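PDB 2EBF: dermonecrotic toxin from Pasteurella multocida, which acts as a dermonecrotic, bone-resorbing toxin and potent mitogen associated with severe progressive atrophic rhinitis in pigs, the present chain being its C-terminal region. Local coordinates for residues 332-337 / 513-518; 507-512 / 520-525; 472-477 / 550-555; 460-465 / 480-485. One frame throughout, in Å; residues are numbered along the deposited sequence.

In the fold
All four contacts lie within the C2 domain range of the toxin fragment and gather round helix 473-490. Interactions 3 and 4 use that helix directly, the first at its N-terminal end and the second midway along it, with centres about 18 Å apart. Interactions 1 and 2 meet at the small hairpin of strands 510-511 and 516-517. Interactions 2 and 4 are the deeper pair, made almost wholly by buried residues, yet their chemistry differs: hydrogen bonds from the first turn of helix 520-524 in 2, mainly aliphatic packing on a strand end in 4. Interaction 1 is partly buried; 3 is largely buried with an exposed rim at Val-552. Both combine apolar contacts with bridging water.

Interaction 1: 332-337 / 513-518; sequences LTESFD and TGRPMP
Thr-333 and Met-517 form the tight side of this contact, where the two side chains cross at about a right angle with Thr-333 CG2 only 3.2 Å from Met-517 SD. Beside them Pro-518 covers one face of the Phe-336 ring in a CH-pi contact. Its CG stands 3.8 Å from the centroid of the Phe-336 ring and 25° off the normal, displaced toward the rim. Thr-333 also begins the polar side. With chi1 at 68° its OG1 sits between the backbone N and the carbonyl carbon, where it takes a hydrogen bond of 3.1 Å from Arg-515 NH1, close to the guanidinium plane. The same oxygen bonds to Met-330 O one helical turn back and accepts from a water that also receives Thr-513 N, so three partners hold it. Glu-334 lays its CG over one face of the guanidinium, 3.6 Å from Arg-515 NH1. Its carboxylate makes no salt bridge there: Glu-334 OE1 is 4.6 Å from Arg-515 NH2 and well out of plane, and a water joins the two groups while Ser-168 holds OE1 directly. This looser, water-mediated edge contrasts with the methyl-sulfur and proline-ring packing. A further water ties Thr-333 O (2.6 Å) to Pro-516 O (2.7 Å), linking the backbones. The contact thus sets the weakly bonded part of helix 312-333 and the type II turn, Thr-333 to Phe-336, against strand 516-517, while Met-517 packs on Leu-477 and Ile-484 of helix 473-490 and Tyr-523 of helix 520-524 meets Phe-336.

Interaction 2: 507-512 / 520-525; sequences LNSTPG and LVQYLK
Leu-507 and Asn-508 supply the two acceptors of this buried contact. Leu-507 O receives Val-521 N at 3.1 Å. Asn-508 OD1 takes the second bond on a lone pair: Gln-522 NE2 approaches to 3.0 Å at 172°, and the acceptor lies within the amide plane of Gln-522 although the two amides are themselves turned 41° apart. Apolar carbon fills in around these bonds, with Val-521 CB 3.2 Å from Leu-507 O and Val-521 CG1 3.5 Å from Asn-508 OD1. In the next shell, the bend of the Gln-522 chain at its second torsion brings the amide back toward the helix start, where OE1 accepts Gly-519 N while NE2 donates to Asn-508 OD1. Asn-508 is fixed in turn by ND2 bonding to Leu-540 O. Leu-520 is joined to Leu-506 by a backbone bond. Helix 520-524 therefore begins on the end of helix 504-507, and the one amide of Gln-522 ties that start to residue 508, within the beta-alpha-beta crossover that connects parallel strands 498-502 and 528-531.

Interaction 3: 472-477 / 550-555; sequences NPYKSL and IEVTEL
Ile-550 meets Pro-473 with all its branches and divides them over Tyr-474, CG2 at the hydroxyl and CD1 over the ring. From CB, CG1 lies beside the backbone N (chi1 -71°) and comes 3.7 Å from Pro-473 CB. The CG2 methyl, anti to the backbone N, is 3.6 Å from Tyr-474 OH and also borders the CG of Pro-473. At the tip, CD1 sits over one face of the Tyr-474 ring, 4.1 Å from its centroid and 22° off the normal, a CH-pi contact displaced toward the rim. The same methyl meets Leu-477 loosely, with Ile-550 CD1 to Leu-477 CD2 at 4.5 Å. Beyond it the phenol oxygen is flanked by Val-552, whose CG1 lies 3.6 Å from Tyr-474 OH. A water in the plane of the ring links Tyr-474 OH (2.7 Å) to Glu-551 O (2.9 Å), the polar bridge of an otherwise hydrocarbon contact. The backbone of Ile-550 is bonded to Gly-512, and Tyr-474 also leans on Arg-176 and Gln-180 of helix 171-180. Loop 550-552 thereby covers residues 473, 474 and 477 at the N-terminal end of a helix whose N-cap is Asn-472, the crossover helix between parallel strands 456-461 and 498-502.

Interaction 4: 460-465 / 480-485; sequences IGHSDN and KGNIIA
Asn-482 and Ile-483 press helix 473-490 onto Ile-460, Gly-461 and His-462 at the end of strand 456-461. Along the helix segment, Lys-480 comes first and belongs to another face: its fully extended chain carries NZ to Thr-510 OG1 and Asn-508 O. Asn-482 follows, directed at the strand end, with its CB 4.1 Å from His-462 CB. Its amide stands steeply against the imidazole, the planes 78° apart, and meets the ring obliquely, while Leu-325 of helix 312-333 borders it. Ile-483 buries the most surface here. Its CG2 lies 3.7 Å from Ile-460 CD1, the two side chains crossing at about a right angle. The first torsion of Ile-483, -66°, sets CG2 anti to the backbone N and CG1 beside it, which turns CG2 to Ile-460 and CG1 to Gly-461: Ile-483 CG1 is 4.0 Å from Gly-461 CA, and CD1 4.1 Å from that same CA. Ile-460 O is closed over by this hydrocarbon, with Ile-483 CG2 at 3.6 Å, and finds no polar partner anywhere in the model. Ile-484 has its CB directed away from the strand end and packs on Leu-332, Leu-520 and Tyr-523. Helical bonds from Ile-484 N to Lys-480 O and Ala-485 N to Gly-481 O, each 3.0 Å, hold this alternation of faces. On the strand side, His-462 also meets the Tyr-407 ring, and Ile-460 is backbone-bonded to Ile-402 of the adjacent strand. A helix face led by Ile-483, with Asn-482 at its side, packed against the outermost strand it follows is the arrangement of a beta-alpha-beta unit, here leading from strand 456-461 through helix 473-490 to strand 498-502.

Interaction 1: 332-337 / 513-518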
loop_
_atom_site.group_PDB
_atom_site.type_symbol
_atom_site.label_atom_id
_atom_site.label_comp_id
_atom_site.label_asym_id
_atom_site.label_seq_id
_atom_site.Cartn_x
_atom_site.Cartn_y
_atom_site.Cartn_z
ATOM N N LEU A 332 5.024 3.863 -5.190
ATOM C CA LEU A 332 5.096 4.876 -6.235
ATOM C C LEU A 332 6.264 5.841 -6.030
ATOM O O LEU A 332 6.752 6.412 -6.998
ATOM C CB LEU A 332 3.771 5.645 -6.319
ATOM C CG LEU A 332 3.557 6.755 -7.352
ATOM C CD1 LEU A 332 3.051 6.207 -8.691
ATOM C CD2 LEU A 332 2.558 7.747 -6.778
ATOM N N THR A 333 6.716 6.024 -4.785
ATOM C CA THR A 333 7.836 6.932 -4.523
ATOM C C THR A 333 9.208 6.286 -4.762
ATOM O O THR A 333 10.230 6.993 -4.868
ATOM C CB THR A 333 7.830 7.470 -3.075
ATOM O OG1 THR A 333 8.112 6.401 -2.165
ATOM C CG2 THR A 333 6.492 8.119 -2.720
ATOM N N GLU A 334 9.241 4.953 -4.803
ATOM C CA GLU A 334 10.500 4.209 -4.866
ATOM C C GLU A 334 11.288 4.511 -6.129
ATOM O O GLU A 334 10.774 4.400 -7.242
ATOM C CB GLU A 334 10.265 2.698 -4.753
ATOM C CG GLU A 334 9.999 2.233 -3.344
ATOM C CD GLU A 334 9.823 0.719 -3.224
ATOM O OE1 GLU A 334 9.444 0.279 -2.115
ATOM O OE2 GLU A 334 10.068 -0.021 -4.216
ATOM N N SER A 335 12.547 4.895 -5.940
ATOM C CA SER A 335 13.436 5.202 -7.055
ATOM C C SER A 335 12.809 6.188 -8.053
ATOM O O SER A 335 13.010 6.065 -9.270
ATOM C CB SER A 335 13.876 3.908 -7.765
ATOM O OG SER A 335 14.735 3.143 -6.921
ATOM N N PHE A 336 12.028 7.151 -7.560
ATOM C CA PHE A 336 11.536 8.192 -8.462
ATOM C C PHE A 336 12.753 8.984 -8.895
ATOM O O PHE A 336 13.555 9.387 -8.059
ATOM C CB PHE A 336 10.495 9.117 -7.818
ATOM C CG PHE A 336 9.989 10.183 -8.757
ATOM C CD1 PHE A 336 8.968 9.897 -9.662
ATOM C CD2 PHE A 336 10.557 11.450 -8.770
ATOM C CE1 PHE A 336 8.510 10.868 -10.555
ATOM C CE2 PHE A 336 10.108 12.436 -9.655
ATOM C CZ PHE A 336 9.080 12.144 -10.552
ATOM N N ASP A 337 12.905 9.175 -10.203
ATOM C CA ASP A 337 14.032 9.933 -10.728
ATOM C C ASP A 337 13.607 11.386 -10.949
ATOM O O ASP A 337 12.767 11.669 -11.802
ATOM C CB ASP A 337 14.538 9.298 -12.032
ATOM C CG ASP A 337 15.789 9.969 -12.580
ATOM O OD1 ASP A 337 16.443 10.760 -11.867
ATOM O OD2 ASP A 337 16.144 9.674 -13.737
ATOM N N THR A 513 8.492 8.136 2.733
ATOM C CA THR A 513 8.955 6.996 3.556
ATOM C C THR A 513 10.364 6.578 3.161
ATOM O O THR A 513 10.548 5.782 2.248
ATOM C CB THR A 513 7.978 5.799 3.442
ATOM O OG1 THR A 513 7.687 5.565 2.059
ATOM C CG2 THR A 513 6.670 6.081 4.181
ATOM N N GLY A 514 11.368 7.123 3.845
ATOM C CA GLY A 514 12.762 6.807 3.536
ATOM C C GLY A 514 13.293 7.581 2.343
ATOM O O GLY A 514 14.433 7.378 1.916
ATOM N N ARG A 515 12.467 8.486 1.814
ATOM C CA ARG A 515 12.799 9.245 0.608
ATOM C C ARG A 515 11.721 10.306 0.380
ATOM O O ARG A 515 10.730 10.337 1.094
ATOM C CB ARG A 515 12.888 8.314 -0.606
ATOM C CG ARG A 515 11.527 7.797 -1.078
ATOM C CD ARG A 515 11.648 6.718 -2.133
ATOM N NE ARG A 515 12.241 5.506 -1.578
ATOM C CZ ARG A 515 11.562 4.576 -0.909
ATOM N NH1 ARG A 515 10.250 4.706 -0.712
ATOM N NH2 ARG A 515 12.200 3.511 -0.436
ATOM N N PRO A 516 11.923 11.207 -0.591
ATOM C CA PRO A 516 10.868 12.189 -0.808
ATOM C C PRO A 516 9.607 11.606 -1.446
ATOM O O PRO A 516 9.667 10.612 -2.176
ATOM C CB PRO A 516 11.524 13.219 -1.749
ATOM C CG PRO A 516 13.033 12.917 -1.697
ATOM C CD PRO A 516 13.088 11.433 -1.470
ATOM N N MET A 517 8.474 12.232 -1.143
ATOM C CA MET A 517 7.255 12.044 -1.927
ATOM C C MET A 517 7.173 13.171 -2.971
ATOM O O MET A 517 6.959 14.324 -2.610
ATOM C CB MET A 517 6.033 12.087 -1.011
ATOM C CG MET A 517 4.695 12.130 -1.728
ATOM S SD MET A 517 4.448 10.617 -2.665
ATOM C CE MET A 517 2.770 10.864 -3.232
ATOM N N PRO A 518 7.351 12.840 -4.260
ATOM C CA PRO A 518 7.309 13.876 -5.290
ATOM C C PRO A 518 5.909 14.462 -5.357
ATOM O O PRO A 518 4.955 13.808 -4.933
ATOM C CB PRO A 518 7.629 13.110 -6.583
ATOM C CG PRO A 518 8.253 11.822 -6.130
ATOM C CD PRO A 518 7.587 11.507 -4.836
HETATM O O HOH W 1 10.968 9.443 -4.193
HETATM O O HOH W 2 7.075 7.494 0.481
HETATM O O HOH W 3 11.095 0.670 -0.116
#

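Interaction 2: 507-512 / 520-525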
loop_
_atom_site.group_PDB
_atom_site.type_symbol
_atom_site.label_atom_id
_atom_site.label_comp_id
_atom_site.label_asym_id
_atom_site.label_seq_id
_atom_site.Cartn_x
_atom_site.Cartn_y
_atom_site.Cartn_z
ATOM N N LEU A 507 1.376 20.023 -4.657
ATOM C CA LEU A 507 2.033 20.466 -5.888
ATOM C C LEU A 507 3.451 19.951 -6.050
ATOM O O LEU A 507 3.757 19.280 -7.036
ATOM C CB LEU A 507 2.049 21.998 -5.943
ATOM C CG LEU A 507 0.694 22.704 -6.059
ATOM C CD1 LEU A 507 0.852 24.209 -5.936
ATOM C CD2 LEU A 507 0.060 22.356 -7.381
ATOM N N ASN A 508 4.308 20.303 -5.087
ATOM C CA ASN A 508 5.726 19.940 -5.081
ATOM C C ASN A 508 6.036 18.863 -4.042
ATOM O O ASN A 508 5.115 18.279 -3.460
ATOM C CB ASN A 508 6.584 21.192 -4.840
ATOM C CG ASN A 508 6.656 22.091 -6.073
ATOM O OD1 ASN A 508 6.938 21.626 -7.185
ATOM N ND2 ASN A 508 6.400 23.381 -5.880
ATOM N N SER A 509 7.321 18.600 -3.809
ATOM C CA SER A 509 7.725 17.474 -2.965
ATOM C C SER A 509 7.379 17.690 -1.507
ATOM O O SER A 509 7.256 18.828 -1.050
ATOM C CB SER A 509 9.214 17.146 -3.126
ATOM O OG SER A 509 9.515 16.814 -4.476
ATOM N N THR A 510 7.180 16.586 -0.797
ATOM C CA THR A 510 6.947 16.587 0.645
ATOM C C THR A 510 7.679 15.363 1.223
ATOM O O THR A 510 8.084 14.474 0.459
ATOM C CB THR A 510 5.447 16.473 0.995
ATOM O OG1 THR A 510 4.862 15.419 0.214
ATOM C CG2 THR A 510 4.699 17.808 0.762
ATOM N N PRO A 511 7.900 15.333 2.552
ATOM C CA PRO A 511 8.540 14.175 3.200
ATOM C C PRO A 511 7.834 12.835 2.976
ATOM O O PRO A 511 6.613 12.730 3.161
ATOM C CB PRO A 511 8.508 14.555 4.681
ATOM C CG PRO A 511 8.578 16.041 4.675
ATOM C CD PRO A 511 7.645 16.411 3.531
ATOM N N GLY A 512 8.607 11.819 2.587
ATOM C CA GLY A 512 8.052 10.482 2.308
ATOM C C GLY A 512 8.753 9.384 3.096
ATOM O O GLY A 512 9.526 9.662 4.024
ATOM N N LEU A 520 2.568 16.487 -7.412
ATOM C CA LEU A 520 1.786 16.251 -8.639
ATOM C C LEU A 520 2.572 16.696 -9.855
ATOM O O LEU A 520 2.516 16.085 -10.923
ATOM C CB LEU A 520 0.494 17.066 -8.616
ATOM C CG LEU A 520 -0.718 16.666 -7.793
ATOM C CD1 LEU A 520 -1.494 17.926 -7.442
ATOM C CD2 LEU A 520 -1.604 15.674 -8.562
ATOM N N VAL A 521 3.311 17.781 -9.658
ATOM C CA VAL A 521 3.969 18.516 -10.710
ATOM C C VAL A 521 5.188 17.733 -11.210
ATOM O O VAL A 521 5.440 17.654 -12.419
ATOM C CB VAL A 521 4.223 19.939 -10.146
ATOM C CG1 VAL A 521 5.637 20.433 -10.262
ATOM C CG2 VAL A 521 3.166 20.889 -10.615
ATOM N N GLN A 522 5.906 17.104 -10.280
ATOM C CA GLN A 522 6.995 16.192 -10.656
ATOM C C GLN A 522 6.480 14.967 -11.395
ATOM O O GLN A 522 7.012 14.608 -12.447
ATOM C CB GLN A 522 7.818 15.788 -9.436
ATOM C CG GLN A 522 8.693 16.906 -8.923
ATOM C CD GLN A 522 7.917 17.970 -8.182
ATOM O OE1 GLN A 522 7.013 17.663 -7.407
ATOM N NE2 GLN A 522 8.284 19.231 -8.395
ATOM N N TYR A 523 5.453 14.320 -10.854
ATOM C CA TYR A 523 4.886 13.160 -11.532
ATOM C C TYR A 523 4.311 13.503 -12.896
ATOM O O TYR A 523 4.441 12.712 -13.820
ATOM C CB TYR A 523 3.834 12.465 -10.675
ATOM C CG TYR A 523 4.404 11.567 -9.602
ATOM C CD1 TYR A 523 4.971 10.324 -9.922
ATOM C CD2 TYR A 523 4.352 11.942 -8.266
ATOM C CE1 TYR A 523 5.488 9.488 -8.929
ATOM C CE2 TYR A 523 4.860 11.107 -7.262
ATOM C CZ TYR A 523 5.423 9.888 -7.601
ATOM O OH TYR A 523 5.925 9.071 -6.605
ATOM N N LEU A 524 3.700 14.682 -13.030
ATOM C CA LEU A 524 3.046 15.063 -14.291
ATOM C C LEU A 524 3.978 15.787 -15.272
ATOM O O LEU A 524 3.578 16.105 -16.397
ATOM C CB LEU A 524 1.778 15.893 -14.033
ATOM C CG LEU A 524 0.603 15.199 -13.320
ATOM C CD1 LEU A 524 -0.528 16.200 -13.050
ATOM C CD2 LEU A 524 0.068 13.988 -14.128
ATOM N N LYS A 525 5.216 16.033 -14.847
ATOM C CA LYS A 525 6.232 16.656 -15.705
ATOM C C LYS A 525 5.837 18.088 -16.113
ATOM O O LYS A 525 6.030 18.493 -17.261
ATOM C CB LYS A 525 6.512 15.812 -16.962
ATOM C CG LYS A 525 6.817 14.317 -16.732
ATOM C CD LYS A 525 5.631 13.400 -17.049
ATOM C CE LYS A 525 5.296 13.375 -18.533
ATOM N NZ LYS A 525 4.079 12.550 -18.828
#

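Interaction 3: 472-477 / 550-555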
loop_
_atom_site.group_PDB
_atom_site.type_symbol
_atom_site.label_atom_id
_atom_site.label_comp_id
_atom_site.label_asym_id
_atom_site.label_seq_id
_atom_site.Cartn_x
_atom_site.Cartn_y
_atom_site.Cartn_z
ATOM N N ASN A 472 0.364 15.047 11.022
ATOM C CA ASN A 472 1.128 13.822 10.896
ATOM C C ASN A 472 1.510 13.554 9.443
ATOM O O ASN A 472 0.643 13.517 8.574
ATOM C CB ASN A 472 0.333 12.650 11.474
ATOM C CG ASN A 472 1.173 11.423 11.642
ATOM O OD1 ASN A 472 1.662 11.123 12.743
ATOM N ND2 ASN A 472 1.365 10.702 10.551
ATOM N N PRO A 473 2.816 13.352 9.177
ATOM C CA PRO A 473 3.293 13.214 7.795
ATOM C C PRO A 473 2.792 11.954 7.081
ATOM O O PRO A 473 2.750 11.924 5.851
ATOM C CB PRO A 473 4.818 13.193 7.949
ATOM C CG PRO A 473 5.056 12.713 9.363
ATOM C CD PRO A 473 3.914 13.251 10.163
ATOM N N TYR A 474 2.420 10.925 7.844
ATOM C CA TYR A 474 1.907 9.687 7.259
ATOM C C TYR A 474 0.483 9.872 6.743
ATOM O O TYR A 474 0.158 9.393 5.664
ATOM C CB TYR A 474 2.030 8.499 8.234
ATOM C CG TYR A 474 3.471 8.252 8.600
ATOM C CD1 TYR A 474 4.308 7.517 7.755
ATOM C CD2 TYR A 474 4.028 8.819 9.749
ATOM C CE1 TYR A 474 5.656 7.314 8.071
ATOM C CE2 TYR A 474 5.376 8.619 10.071
ATOM C CZ TYR A 474 6.177 7.870 9.224
ATOM O OH TYR A 474 7.510 7.685 9.520
ATOM N N LYS A 475 -0.346 10.589 7.500
ATOM C CA LYS A 475 -1.700 10.921 7.040
ATOM C C LYS A 475 -1.604 11.816 5.797
ATOM O O LYS A 475 -2.323 11.621 4.810
ATOM C CB LYS A 475 -2.497 11.611 8.155
ATOM C CG LYS A 475 -3.884 12.126 7.728
ATOM C CD LYS A 475 -4.488 13.010 8.788
ATOM C CE LYS A 475 -5.554 13.920 8.220
ATOM N NZ LYS A 475 -6.807 13.180 7.895
ATOM N N SER A 476 -0.701 12.791 5.848
ATOM C CA SER A 476 -0.471 13.693 4.710
ATOM C C SER A 476 -0.021 12.929 3.456
ATOM O O SER A 476 -0.505 13.196 2.352
ATOM C CB SER A 476 0.557 14.769 5.074
ATOM O OG SER A 476 0.077 15.609 6.111
ATOM N N LEU A 477 0.894 11.979 3.635
ATOM C CA LEU A 477 1.399 11.149 2.533
ATOM C C LEU A 477 0.296 10.266 1.934
ATOM O O LEU A 477 0.198 10.141 0.708
ATOM C CB LEU A 477 2.563 10.272 3.021
ATOM C CG LEU A 477 3.167 9.255 2.052
ATOM C CD1 LEU A 477 3.684 9.954 0.825
ATOM C CD2 LEU A 477 4.287 8.470 2.709
ATOM N N ILE A 550 10.695 11.556 5.691
ATOM C CA ILE A 550 10.097 11.839 6.990
ATOM C C ILE A 550 11.148 11.465 8.042
ATOM O O ILE A 550 11.851 10.475 7.877
ATOM C CB ILE A 550 8.816 10.994 7.219
ATOM C CG1 ILE A 550 7.672 11.477 6.322
ATOM C CG2 ILE A 550 8.387 11.037 8.692
ATOM C CD1 ILE A 550 6.594 10.410 6.042
ATOM N N GLU A 551 11.277 12.281 9.084
ATOM C CA GLU A 551 12.220 12.001 10.167
ATOM C C GLU A 551 11.665 10.878 11.036
ATOM O O GLU A 551 10.503 10.925 11.444
ATOM C CB GLU A 551 12.476 13.244 11.029
ATOM C CG GLU A 551 13.323 14.331 10.346
ATOM C CD GLU A 551 14.000 15.252 11.351
ATOM O OE1 GLU A 551 13.288 15.835 12.210
ATOM O OE2 GLU A 551 15.250 15.392 11.286
ATOM N N VAL A 552 12.501 9.882 11.321
ATOM C CA VAL A 552 12.059 8.706 12.085
ATOM C C VAL A 552 12.871 8.448 13.357
ATOM O O VAL A 552 14.034 8.859 13.465
ATOM C CB VAL A 552 12.063 7.416 11.218
ATOM C CG1 VAL A 552 11.038 7.520 10.082
ATOM C CG2 VAL A 552 13.476 7.114 10.684
ATOM N N THR A 553 12.212 7.801 14.318
ATOM C CA THR A 553 12.855 7.102 15.417
ATOM C C THR A 553 12.672 5.625 15.094
ATOM O O THR A 553 11.587 5.206 14.686
ATOM C CB THR A 553 12.136 7.372 16.747
ATOM O OG1 THR A 553 12.002 8.780 16.945
ATOM C CG2 THR A 553 12.895 6.772 17.908
ATOM N N GLU A 554 13.732 4.843 15.259
ATOM C CA GLU A 554 13.632 3.403 15.114
ATOM C C GLU A 554 12.448 2.849 15.926
ATOM O O GLU A 554 12.211 3.264 17.065
ATOM C CB GLU A 554 14.942 2.752 15.565
ATOM C CG GLU A 554 15.098 1.332 15.108
ATOM C CD GLU A 554 15.777 1.199 13.758
ATOM O OE1 GLU A 554 15.897 2.193 13.007
ATOM O OE2 GLU A 554 16.202 0.073 13.453
ATOM N N LEU A 555 11.694 1.931 15.333
ATOM C CA LEU A 555 10.683 1.197 16.097
ATOM C C LEU A 555 11.384 0.374 17.176
ATOM O O LEU A 555 12.527 -0.059 16.994
ATOM C CB LEU A 555 9.836 0.310 15.189
ATOM C CG LEU A 555 8.922 1.045 14.197
ATOM C CD1 LEU A 555 8.247 0.045 13.250
ATOM C CD2 LEU A 555 7.871 1.924 14.921
HETATM O O HOH W 4 8.296 9.046 11.737
#

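Interaction 4: 460-465 / 480-485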
loop_
_atom_site.group_PDB
_atom_site.type_symbol
_atom_site.label_atom_id
_atom_site.label_comp_id
_atom_site.label_asym_id
_atom_site.label_seq_id
_atom_site.Cartn_x
_atom_site.Cartn_y
_atom_site.Cartn_z
ATOM N N ILE A 460 -9.944 15.580 -8.754
ATOM C CA ILE A 460 -8.929 14.554 -8.490
ATOM C C ILE A 460 -8.668 14.320 -6.997
ATOM O O ILE A 460 -7.806 13.517 -6.629
ATOM C CB ILE A 460 -7.588 14.827 -9.227
ATOM C CG1 ILE A 460 -6.956 16.145 -8.751
ATOM C CG2 ILE A 460 -7.798 14.790 -10.738
ATOM C CD1 ILE A 460 -5.466 16.286 -9.086
ATOM N N GLY A 461 -9.419 15.011 -6.142
ATOM C CA GLY A 461 -9.382 14.729 -4.704
ATOM C C GLY A 461 -10.009 13.376 -4.435
ATOM O O GLY A 461 -10.832 12.891 -5.213
ATOM N N HIS A 462 -9.608 12.761 -3.333
ATOM C CA HIS A 462 -10.175 11.503 -2.872
ATOM C C HIS A 462 -10.542 11.721 -1.407
ATOM O O HIS A 462 -9.677 12.079 -0.599
ATOM C CB HIS A 462 -9.149 10.377 -3.048
ATOM C CG HIS A 462 -9.645 9.020 -2.645
ATOM N ND1 HIS A 462 -10.558 8.304 -3.393
ATOM C CD2 HIS A 462 -9.331 8.236 -1.584
ATOM C CE1 HIS A 462 -10.793 7.144 -2.805
ATOM N NE2 HIS A 462 -10.061 7.078 -1.705
ATOM N N SER A 463 -11.814 11.515 -1.067
ATOM C CA SER A 463 -12.339 11.947 0.239
ATOM C C SER A 463 -11.818 11.211 1.478
ATOM O O SER A 463 -11.779 11.784 2.570
ATOM C CB SER A 463 -13.875 11.966 0.240
ATOM O OG SER A 463 -14.408 10.664 0.376
ATOM N N ASP A 464 -11.402 9.959 1.332
ATOM C CA ASP A 464 -11.027 9.197 2.521
ATOM C C ASP A 464 -9.791 9.806 3.181
ATOM O O ASP A 464 -8.791 10.069 2.502
ATOM C CB ASP A 464 -10.798 7.719 2.173
ATOM C CG ASP A 464 -10.443 6.886 3.385
ATOM O OD1 ASP A 464 -9.456 6.127 3.302
ATOM O OD2 ASP A 464 -11.134 6.990 4.426
ATOM N N ASN A 465 -9.869 10.035 4.494
ATOM C CA ASN A 465 -8.732 10.538 5.293
ATOM C C ASN A 465 -8.394 12.009 4.993
ATOM O O ASN A 465 -7.267 12.467 5.232
ATOM C CB ASN A 465 -7.499 9.631 5.111
ATOM C CG ASN A 465 -6.624 9.542 6.364
ATOM O OD1 ASN A 465 -5.524 8.960 6.333
ATOM N ND2 ASN A 465 -7.105 10.093 7.466
ATOM N N LYS A 480 -2.095 12.608 -0.027
ATOM C CA LYS A 480 -1.436 13.096 -1.237
ATOM C C LYS A 480 -1.265 11.982 -2.269
ATOM O O LYS A 480 -1.454 12.200 -3.468
ATOM C CB LYS A 480 -0.077 13.693 -0.892
ATOM C CG LYS A 480 0.695 14.205 -2.104
ATOM C CD LYS A 480 2.033 14.749 -1.660
ATOM C CE LYS A 480 2.743 15.452 -2.793
ATOM N NZ LYS A 480 4.132 15.837 -2.391
ATOM N N GLY A 481 -0.898 10.795 -1.792
ATOM C CA GLY A 481 -0.648 9.659 -2.669
ATOM C C GLY A 481 -1.857 9.280 -3.491
ATOM O O GLY A 481 -1.732 8.983 -4.676
ATOM N N ASN A 482 -3.032 9.287 -2.867
ATOM C CA ASN A 482 -4.267 8.945 -3.583
ATOM C C ASN A 482 -4.644 9.968 -4.663
ATOM O O ASN A 482 -5.215 9.619 -5.706
ATOM C CB ASN A 482 -5.420 8.764 -2.598
ATOM C CG ASN A 482 -5.260 7.525 -1.716
ATOM O OD1 ASN A 482 -5.828 7.464 -0.620
ATOM N ND2 ASN A 482 -4.499 6.538 -2.187
ATOM N N ILE A 483 -4.329 11.230 -4.411
ATOM C CA ILE A 483 -4.593 12.293 -5.381
ATOM C C ILE A 483 -3.638 12.184 -6.572
ATOM O O ILE A 483 -4.047 12.258 -7.719
ATOM C CB ILE A 483 -4.509 13.680 -4.708
ATOM C CG1 ILE A 483 -5.643 13.798 -3.686
ATOM C CG2 ILE A 483 -4.581 14.813 -5.758
ATOM C CD1 ILE A 483 -5.687 15.097 -2.933
ATOM N N ILE A 484 -2.357 12.007 -6.285
ATOM C CA ILE A 484 -1.354 11.819 -7.326
ATOM C C ILE A 484 -1.668 10.603 -8.210
ATOM O O ILE A 484 -1.591 10.685 -9.444
ATOM C CB ILE A 484 0.061 11.777 -6.700
ATOM C CG1 ILE A 484 0.496 13.224 -6.416
ATOM C CG2 ILE A 484 1.047 11.049 -7.607
ATOM C CD1 ILE A 484 1.764 13.366 -5.628
ATOM N N ALA A 485 -2.055 9.498 -7.583
ATOM C CA ALA A 485 -2.452 8.296 -8.308
ATOM C C ALA A 485 -3.586 8.593 -9.288
ATOM O O ALA A 485 -3.529 8.180 -10.455
ATOM C CB ALA A 485 -2.854 7.178 -7.325
#